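Local coordinates for Ice-binding protein (Flavobacteriaceae bacterium, PDB 5UYT) that probably binds ice crystals and limits their growth, acting as an antifreeze protein built from right-handed beta-helices, at residues V49-D52 with S53-A56; L233-A236 with G237-V241; N267-T270 with S271-Q274. One frame throughout, in Å; residues are numbered along the deposited sequence.

Interaction 1: V49-D52 with S53-A56; sequences VMQD and SNGA
Gln51 and Asn54 make a local side-chain contact round a sharp turn, where strand 50-52 gives way to helix 55-73 at the protein surface. The turn is made at Ser53, whose backbone lies in the left-handed helical region (phi 49°), and it brings Asn54 back beside the strand. Asn54 ND2 then donates to Gln51 OE1 at 3.0 Å, a fairly straight bond that arrives tilted from the carbonyl plane. The two side chains cross at about a right angle, with their amide planes 73° apart. The Gln51 chain bends at chi2 (-80°), and the Ala56 methyl lies over one face of its flat amide. Ala56 CB sits 3.7 Å from Gln51 CD and 3.8 Å from both Gln51 OE1 and Gln51 NE2, the spacing expected of a methyl centred over an amide face. Asn54 is the N-cap of the helix that accompanies this right-handed beta-helix. Its OD1 caps a backbone N just past Ala56, while Thr57 OG1 bonds back to Asn54 N. With OD1 used for the cap, ND2 is the branch turned to Gln51. At the other end of the Gln51 amide, NE2 bonds to Asp32 OD2, fixing which way round the group lies. The flanking polar ends point elsewhere, Asp52 OD1 bonding to Ser40 N and Ser53 OG to Ala38 O.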
ATOM      1  N   VAL A  49      -8.475   5.099  -3.669  1.00 22.77           N
ATOM      2  CA  VAL A  49      -8.995   5.870  -4.807  1.00 23.92           C
ATOM      3  C   VAL A  49      -9.298   7.280  -4.360  1.00 24.53           C
ATOM      4  O   VAL A  49      -9.879   7.500  -3.260  1.00 24.33           O
ATOM      5  CB  VAL A  49     -10.262   5.203  -5.388  1.00 24.81           C
ATOM      6  CG1 VAL A  49     -10.849   6.005  -6.557  1.00 25.63           C
ATOM      7  CG2 VAL A  49      -9.939   3.760  -5.773  1.00 24.76           C
ATOM      8  N   MET A  50      -8.912   8.245  -5.195  1.00 25.08           N
ATOM      9  CA  MET A  50      -9.320   9.646  -4.978  1.00 26.00           C
ATOM     10  C   MET A  50     -10.760   9.804  -5.453  1.00 27.51           C
ATOM     11  O   MET A  50     -11.011   9.808  -6.658  1.00 28.75           O
ATOM     12  CB  MET A  50      -8.358  10.613  -5.713  1.00 26.62           C
ATOM     13  CG  MET A  50      -6.876  10.392  -5.366  1.00 25.82           C
ATOM     14  SD  MET A  50      -6.489  10.433  -3.599  1.00 25.64           S
ATOM     15  CE  MET A  50      -6.885  12.144  -3.199  1.00 26.27           C
ATOM     16  N   GLN A  51     -11.713   9.936  -4.513  1.00 31.09           N
ATOM     17  CA  GLN A  51     -13.146   9.973  -4.825  1.00 31.44           C
ATOM     18  C   GLN A  51     -13.686  11.390  -4.630  1.00 32.48           C
ATOM     19  O   GLN A  51     -13.699  11.881  -3.499  1.00 31.30           O
ATOM     20  CB  GLN A  51     -13.930   9.040  -3.882  1.00 31.33           C
ATOM     21  CG  GLN A  51     -13.401   7.612  -3.757  1.00 30.06           C
ATOM     22  CD  GLN A  51     -13.830   6.735  -4.925  1.00 30.90           C
ATOM     23  OE1 GLN A  51     -14.202   7.231  -5.982  1.00 31.44           O
ATOM     24  NE2 GLN A  51     -13.710   5.427  -4.754  1.00 31.17           N
ATOM     25  N   ASP A  52     -14.102  12.043  -5.713  1.00 34.05           N
ATOM     26  CA  ASP A  52     -14.544  13.452  -5.656  1.00 35.91           C
ATOM     27  C   ASP A  52     -15.961  13.550  -6.203  1.00 36.75           C
ATOM     28  O   ASP A  52     -16.169  13.296  -7.382  1.00 37.21           O
ATOM     29  CB  ASP A  52     -13.599  14.357  -6.477  1.00 37.75           C
ATOM     30  CG  ASP A  52     -12.136  14.319  -5.968  1.00 38.17           C
ATOM     31  OD1 ASP A  52     -11.922  14.334  -4.714  1.00 38.00           O
ATOM     32  OD2 ASP A  52     -11.209  14.281  -6.830  1.00 39.27           O
ATOM     33  N   SER A  53     -16.920  13.872  -5.334  1.00 36.56           N
ATOM     34  CA  SER A  53     -18.304  14.200  -5.739  1.00 38.26           C
ATOM     35  C   SER A  53     -18.914  13.173  -6.700  1.00 38.72           C
ATOM     36  O   SER A  53     -19.316  13.515  -7.808  1.00 39.83           O
ATOM     37  CB  SER A  53     -18.363  15.608  -6.357  1.00 39.10           C
ATOM     38  OG  SER A  53     -17.775  16.569  -5.485  1.00 38.83           O
ATOM     39  N   ASN A  54     -18.980  11.918  -6.270  1.00 38.00           N
ATOM     40  CA  ASN A  54     -19.444  10.829  -7.139  1.00 38.25           C
ATOM     41  C   ASN A  54     -20.306   9.850  -6.359  1.00 38.55           C
ATOM     42  O   ASN A  54     -20.686  10.137  -5.223  1.00 38.37           O
ATOM     43  CB  ASN A  54     -18.252  10.125  -7.829  1.00 36.85           C
ATOM     44  CG  ASN A  54     -17.241   9.553  -6.840  1.00 35.12           C
ATOM     45  OD1 ASN A  54     -17.514   9.422  -5.646  1.00 34.42           O
ATOM     46  ND2 ASN A  54     -16.069   9.191  -7.346  1.00 34.06           N
ATOM     47  N   GLY A  55     -20.624   8.704  -6.962  1.00 38.97           N
ATOM     48  CA  GLY A  55     -21.464   7.698  -6.305  1.00 39.34           C
ATOM     49  C   GLY A  55     -20.837   7.118  -5.042  1.00 37.34           C
ATOM     50  O   GLY A  55     -21.540   6.847  -4.070  1.00 37.85           O
ATOM     51  N   ALA A  56     -19.517   6.926  -5.041  1.00 35.86           N
ATOM     52  CA  ALA A  56     -18.835   6.459  -3.837  1.00 34.35           C
ATOM     53  C   ALA A  56     -18.923   7.435  -2.646  1.00 34.11           C
ATOM     54  O   ALA A  56     -19.083   7.003  -1.490  1.00 33.86           O
ATOM     55  CB  ALA A  56     -17.380   6.150  -4.141  1.00 32.55           C
TER

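Interaction 2: L233-A236 with G237-V241; sequences LTNA and GITYV
Asn235 and Thr239 face one another across the tight bend that follows strand 233-236, their side chains coming from opposite directions. Hydrogen bonding dominates. Thr239 OG1 donates to Asn235 OD1 over 2.6 Å, a short bond that meets the oxygen well to one side, at a C=O...donor angle of 117° and with modest tilt from the carbonyl plane. The other branch of the same amide reaches the backbone of the bend: Asn235 ND2 to Gly237 O is 3.3 Å, a weak bond. Asn235 CG stands anti to the backbone N (chi1 179°), which carries the amide across the mouth of the bend rather than along the strand.

Van der Waals contact is slight: Thr239 CB and CG2 lie beside the Asn235 amide, CB being 3.2 Å from Asn235 OD1.

The backbone supplies the third element. Gly237 has a positive phi (75°), and a beta carbon there would clash with Ala236 O, so a side chain at this corner would be hard to fit.

The contact lies at a corner between two faces of the right-handed beta-helix, and adjoining coils complete it. Thr411 OG1 also bonds to Asn235 OD1, Gly254 O takes a bond from Asn235 ND2, and Ile414 N bonds to Thr239 OG1. Asn235 and Thr239 are both buried, so the chemistry implies a polar cluster satisfied internally and by the coils on both sides, with the amide oxygen gripped by two hydroxyls and ND2 given to two backbone carbonyls, one of them weakly, which together fix the rotation of the amide.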
ATOM      1  N   LEU A 233      21.580 -11.092 -24.661  1.00 18.17           N
ATOM      2  CA  LEU A 233      21.619 -11.079 -23.193  1.00 17.16           C
ATOM      3  C   LEU A 233      23.090 -11.135 -22.816  1.00 17.16           C
ATOM      4  O   LEU A 233      23.768 -12.096 -23.184  1.00 16.65           O
ATOM      5  CB  LEU A 233      20.815 -12.267 -22.626  1.00 17.24           C
ATOM      6  CG  LEU A 233      20.983 -12.628 -21.157  1.00 17.34           C
ATOM      7  CD1 LEU A 233      20.681 -11.445 -20.233  1.00 16.24           C
ATOM      8  CD2 LEU A 233      20.135 -13.854 -20.817  1.00 17.70           C
ATOM      9  N   THR A 234      23.594 -10.104 -22.124  1.00 16.18           N
ATOM     10  CA  THR A 234      25.041 -10.023 -21.862  1.00 16.29           C
ATOM     11  C   THR A 234      25.257  -9.752 -20.393  1.00 15.89           C
ATOM     12  O   THR A 234      24.754  -8.753 -19.872  1.00 16.04           O
ATOM     13  CB  THR A 234      25.686  -8.876 -22.636  1.00 17.06           C
ATOM     14  OG1 THR A 234      25.436  -9.085 -24.032  1.00 17.73           O
ATOM     15  CG2 THR A 234      27.228  -8.945 -22.452  1.00 16.99           C
ATOM     16  N   ASN A 235      25.998 -10.627 -19.730  1.00 15.26           N
ATOM     17  CA  ASN A 235      26.441 -10.341 -18.372  1.00 14.31           C
ATOM     18  C   ASN A 235      27.903  -9.912 -18.344  1.00 14.47           C
ATOM     19  O   ASN A 235      28.710 -10.392 -19.153  1.00 15.34           O
ATOM     20  CB  ASN A 235      26.306 -11.578 -17.463  1.00 13.90           C
ATOM     21  CG  ASN A 235      26.792 -11.309 -16.033  1.00 14.32           C
ATOM     22  OD1 ASN A 235      26.155 -10.551 -15.247  1.00 14.94           O
ATOM     23  ND2 ASN A 235      27.969 -11.872 -15.687  1.00 13.97           N
ATOM     24  N   ALA A 236      28.226  -9.007 -17.436  1.00 14.25           N
ATOM     25  CA  ALA A 236      29.633  -8.676 -17.107  1.00 14.51           C
ATOM     26  C   ALA A 236      29.825  -8.758 -15.614  1.00 14.90           C
ATOM     27  O   ALA A 236      28.848  -8.648 -14.849  1.00 13.50           O
ATOM     28  CB  ALA A 236      29.982  -7.274 -17.572  1.00 15.38           C
ATOM     29  N   GLY A 237      31.089  -8.923 -15.205  1.00 14.93           N
ATOM     30  CA  GLY A 237      31.410  -9.023 -13.775  1.00 14.41           C
ATOM     31  C   GLY A 237      31.011 -10.394 -13.222  1.00 14.06           C
ATOM     32  O   GLY A 237      30.693 -11.334 -13.970  1.00 14.29           O
ATOM     33  N   ILE A 238      31.041 -10.475 -11.906  1.00 13.84           N
ATOM     34  CA  ILE A 238      30.756 -11.705 -11.147  1.00 13.63           C
ATOM     35  C   ILE A 238      29.274 -11.730 -10.752  1.00 13.60           C
ATOM     36  O   ILE A 238      28.813 -10.953  -9.892  1.00 13.84           O
ATOM     37  CB  ILE A 238      31.687 -11.797  -9.892  1.00 14.12           C
ATOM     38  CG1 ILE A 238      33.193 -11.793 -10.299  1.00 15.27           C
ATOM     39  CG2 ILE A 238      31.310 -13.023  -9.050  1.00 15.27           C
ATOM     40  CD1 ILE A 238      33.612 -12.955 -11.205  1.00 15.54           C
ATOM     41  N   THR A 239      28.554 -12.651 -11.377  1.00 13.18           N
ATOM     42  CA  THR A 239      27.101 -12.708 -11.241  1.00 13.15           C
ATOM     43  C   THR A 239      26.745 -14.117 -10.866  1.00 12.90           C
ATOM     44  O   THR A 239      27.352 -15.077 -11.410  1.00 13.18           O
ATOM     45  CB  THR A 239      26.469 -12.312 -12.586  1.00 13.02           C
ATOM     46  OG1 THR A 239      26.562 -10.888 -12.701  1.00 13.16           O
ATOM     47  CG2 THR A 239      25.009 -12.754 -12.688  1.00 14.54           C
ATOM     48  N   TYR A 240      25.767 -14.262  -9.960  1.00 13.20           N
ATOM     49  CA  TYR A 240      25.233 -15.605  -9.619  1.00 13.56           C
ATOM     50  C   TYR A 240      23.719 -15.638  -9.888  1.00 13.65           C
ATOM     51  O   TYR A 240      23.027 -14.645  -9.637  1.00 13.83           O
ATOM     52  CB  TYR A 240      25.431 -15.911  -8.145  1.00 14.30           C
ATOM     53  CG  TYR A 240      26.875 -16.294  -7.879  1.00 14.30           C
ATOM     54  CD1 TYR A 240      27.261 -17.638  -7.810  1.00 14.56           C
ATOM     55  CD2 TYR A 240      27.850 -15.304  -7.741  1.00 15.12           C
ATOM     56  CE1 TYR A 240      28.616 -17.967  -7.618  1.00 14.51           C
ATOM     57  CE2 TYR A 240      29.178 -15.625  -7.555  1.00 14.95           C
ATOM     58  CZ  TYR A 240      29.540 -16.954  -7.483  1.00 15.14           C
ATOM     59  OH  TYR A 240      30.887 -17.208  -7.252  1.00 16.14           O
ATOM     60  N   VAL A 241      23.235 -16.746 -10.435  1.00 13.23           N
ATOM     61  CA  VAL A 241      21.819 -16.871 -10.772  1.00 13.31           C
ATOM     62  C   VAL A 241      21.316 -18.228 -10.290  1.00 14.80           C
ATOM     63  O   VAL A 241      22.030 -19.240 -10.444  1.00 14.75           O
ATOM     64  CB  VAL A 241      21.602 -16.787 -12.322  1.00 14.09           C
ATOM     65  CG1 VAL A 241      20.116 -17.010 -12.660  1.00 14.12           C
ATOM     66  CG2 VAL A 241      22.043 -15.413 -12.843  1.00 14.67           C
TER

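Interaction 3: N267-T270 with S271-Q274; sequences NPDT and STAQ
A capping box joins Asp269 and Thr272 at the start of helix 270-288, with Asp269 as the N-cap residue. Asp269 OD1 accepts from Thr272 N at 2.9 Å (N-H...O 165°), the donor approaching nearly in line with the C-O bond. In return Thr272 OG1 takes the bond from Asp269 N at 2.8 Å, also close to straight. Chi1 of 57° at Asp269 places CG between its backbone N and carbonyl carbon, folding the carboxylate over the first turn. Regular helix bonds follow: Ala273 N to Asp269 O is 3.0 Å, and Gln274 N to Thr270 O is 3.1 Å. Replacing Asp269 with an alanine would probably leave Thr272 N without its cap and His265 ND1 without the OD2 that it bonds. The negative carboxylate at the helix start is also likely to be favoured by the helix dipole.

The cap is held against the beta-helix wall. Thr272 OG1, besides accepting from Asp269 N, is hydrogen-bonded to Asn248 OD1, and Ser271 OG bonds to Tyr224 OH. Thr272 itself packs on Tyr224 and Phe227 of strand 224-228 and on His265 of strand 264-265.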
ATOM      1  N   ASN A 267      22.443 -19.919 -26.953  1.00 21.63           N
ATOM      2  CA  ASN A 267      21.699 -19.387 -28.081  1.00 24.61           C
ATOM      3  C   ASN A 267      20.285 -19.934 -28.038  1.00 23.58           C
ATOM      4  O   ASN A 267      19.968 -20.760 -27.182  1.00 23.32           O
ATOM      5  CB  ASN A 267      22.373 -19.760 -29.372  1.00 29.73           C
ATOM      6  CG  ASN A 267      23.074 -21.046 -29.252  1.00 33.96           C
ATOM      7  OD1 ASN A 267      22.426 -22.097 -29.217  1.00 37.38           O
ATOM      8  ND2 ASN A 267      24.396 -20.990 -29.086  1.00 34.40           N
ATOM      9  N   PRO A 268      19.430 -19.463 -28.942  1.00 23.60           N
ATOM     10  CA  PRO A 268      18.017 -19.842 -28.857  1.00 23.30           C
ATOM     11  C   PRO A 268      17.852 -21.355 -29.072  1.00 23.83           C
ATOM     12  O   PRO A 268      18.619 -21.982 -29.836  1.00 23.33           O
ATOM     13  CB  PRO A 268      17.365 -19.050 -30.001  1.00 24.55           C
ATOM     14  CG  PRO A 268      18.303 -17.875 -30.226  1.00 23.72           C
ATOM     15  CD  PRO A 268      19.683 -18.391 -29.923  1.00 24.32           C
ATOM     16  N   ASP A 269      16.876 -21.944 -28.397  1.00 23.26           N
ATOM     17  CA  ASP A 269      16.651 -23.380 -28.523  1.00 24.39           C
ATOM     18  C   ASP A 269      15.170 -23.649 -28.287  1.00 25.05           C
ATOM     19  O   ASP A 269      14.362 -22.695 -28.195  1.00 24.52           O
ATOM     20  CB  ASP A 269      17.580 -24.158 -27.565  1.00 23.46           C
ATOM     21  CG  ASP A 269      17.405 -23.750 -26.095  1.00 22.36           C
ATOM     22  OD1 ASP A 269      16.346 -23.219 -25.711  1.00 21.63           O
ATOM     23  OD2 ASP A 269      18.367 -23.927 -25.329  1.00 21.57           O
ATOM     24  N   THR A 270      14.775 -24.916 -28.193  1.00 25.93           N
ATOM     25  CA  THR A 270      13.338 -25.186 -27.983  1.00 26.59           C
ATOM     26  C   THR A 270      12.796 -24.587 -26.656  1.00 24.98           C
ATOM     27  O   THR A 270      11.612 -24.156 -26.575  1.00 24.47           O
ATOM     28  CB  THR A 270      12.999 -26.689 -28.095  1.00 28.97           C
ATOM     29  OG1 THR A 270      13.631 -27.377 -27.014  1.00 30.49           O
ATOM     30  CG2 THR A 270      13.550 -27.214 -29.379  1.00 29.88           C
ATOM     31  N   SER A 271      13.638 -24.592 -25.625  1.00 23.45           N
ATOM     32  CA  SER A 271      13.264 -24.025 -24.330  1.00 22.69           C
ATOM     33  C   SER A 271      13.056 -22.502 -24.403  1.00 21.99           C
ATOM     34  O   SER A 271      12.077 -21.988 -23.860  1.00 21.76           O
ATOM     35  CB  SER A 271      14.308 -24.370 -23.258  1.00 21.72           C
ATOM     36  OG  SER A 271      14.018 -23.700 -22.045  1.00 20.93           O
ATOM     37  N   THR A 272      13.977 -21.779 -25.049  1.00 21.64           N
ATOM     38  CA  THR A 272      13.802 -20.326 -25.184  1.00 20.99           C
ATOM     39  C   THR A 272      12.571 -20.007 -26.060  1.00 22.89           C
ATOM     40  O   THR A 272      11.907 -19.008 -25.824  1.00 21.91           O
ATOM     41  CB  THR A 272      15.057 -19.593 -25.724  1.00 20.62           C
ATOM     42  OG1 THR A 272      15.307 -19.980 -27.079  1.00 21.32           O
ATOM     43  CG2 THR A 272      16.288 -19.879 -24.839  1.00 19.74           C
ATOM     44  N   ALA A 273      12.283 -20.849 -27.067  1.00 23.66           N
ATOM     45  CA  ALA A 273      11.123 -20.617 -27.927  1.00 25.68           C
ATOM     46  C   ALA A 273       9.827 -20.735 -27.127  1.00 25.80           C
ATOM     47  O   ALA A 273       8.922 -19.888 -27.267  1.00 26.10           O
ATOM     48  CB  ALA A 273      11.126 -21.555 -29.154  1.00 26.36           C
ATOM     49  N   GLN A 274       9.753 -21.750 -26.263  1.00 26.03           N
ATOM     50  CA  GLN A 274       8.564 -21.980 -25.440  1.00 26.42           C
ATOM     51  C   GLN A 274       8.430 -20.908 -24.370  1.00 24.73           C
ATOM     52  O   GLN A 274       7.306 -20.435 -24.077  1.00 24.57           O
ATOM     53  CB  GLN A 274       8.570 -23.382 -24.804  1.00 27.48           C
ATOM     54  CG  GLN A 274       7.305 -23.694 -23.990  1.00 30.32           C
ATOM     55  CD  GLN A 274       6.037 -23.730 -24.837  1.00 32.53           C
ATOM     56  OE1 GLN A 274       6.026 -24.253 -25.943  1.00 34.65           O
ATOM     57  NE2 GLN A 274       4.954 -23.183 -24.306  1.00 34.94           N
TER

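How the interactions relate
Interactions 1 and 3 are the same kind of site in two different ice-binding-like regions: each includes the N-cap residue of the long helix beside its beta-helix, Asn54 in one and Asp269 in the other. Their centres lie 49 Å apart and no atoms touch. Interaction 2 belongs to the same region as interaction 3, with centres 20 Å apart and nearest atoms about 8 Å apart, but it closes a corner between strands rather than starting a helix. Interactions 1 and 2 sit on opposite sides of the chain's centre, 48 Å between centres, the first at a strand-to-helix junction and the second at a bend between two strands.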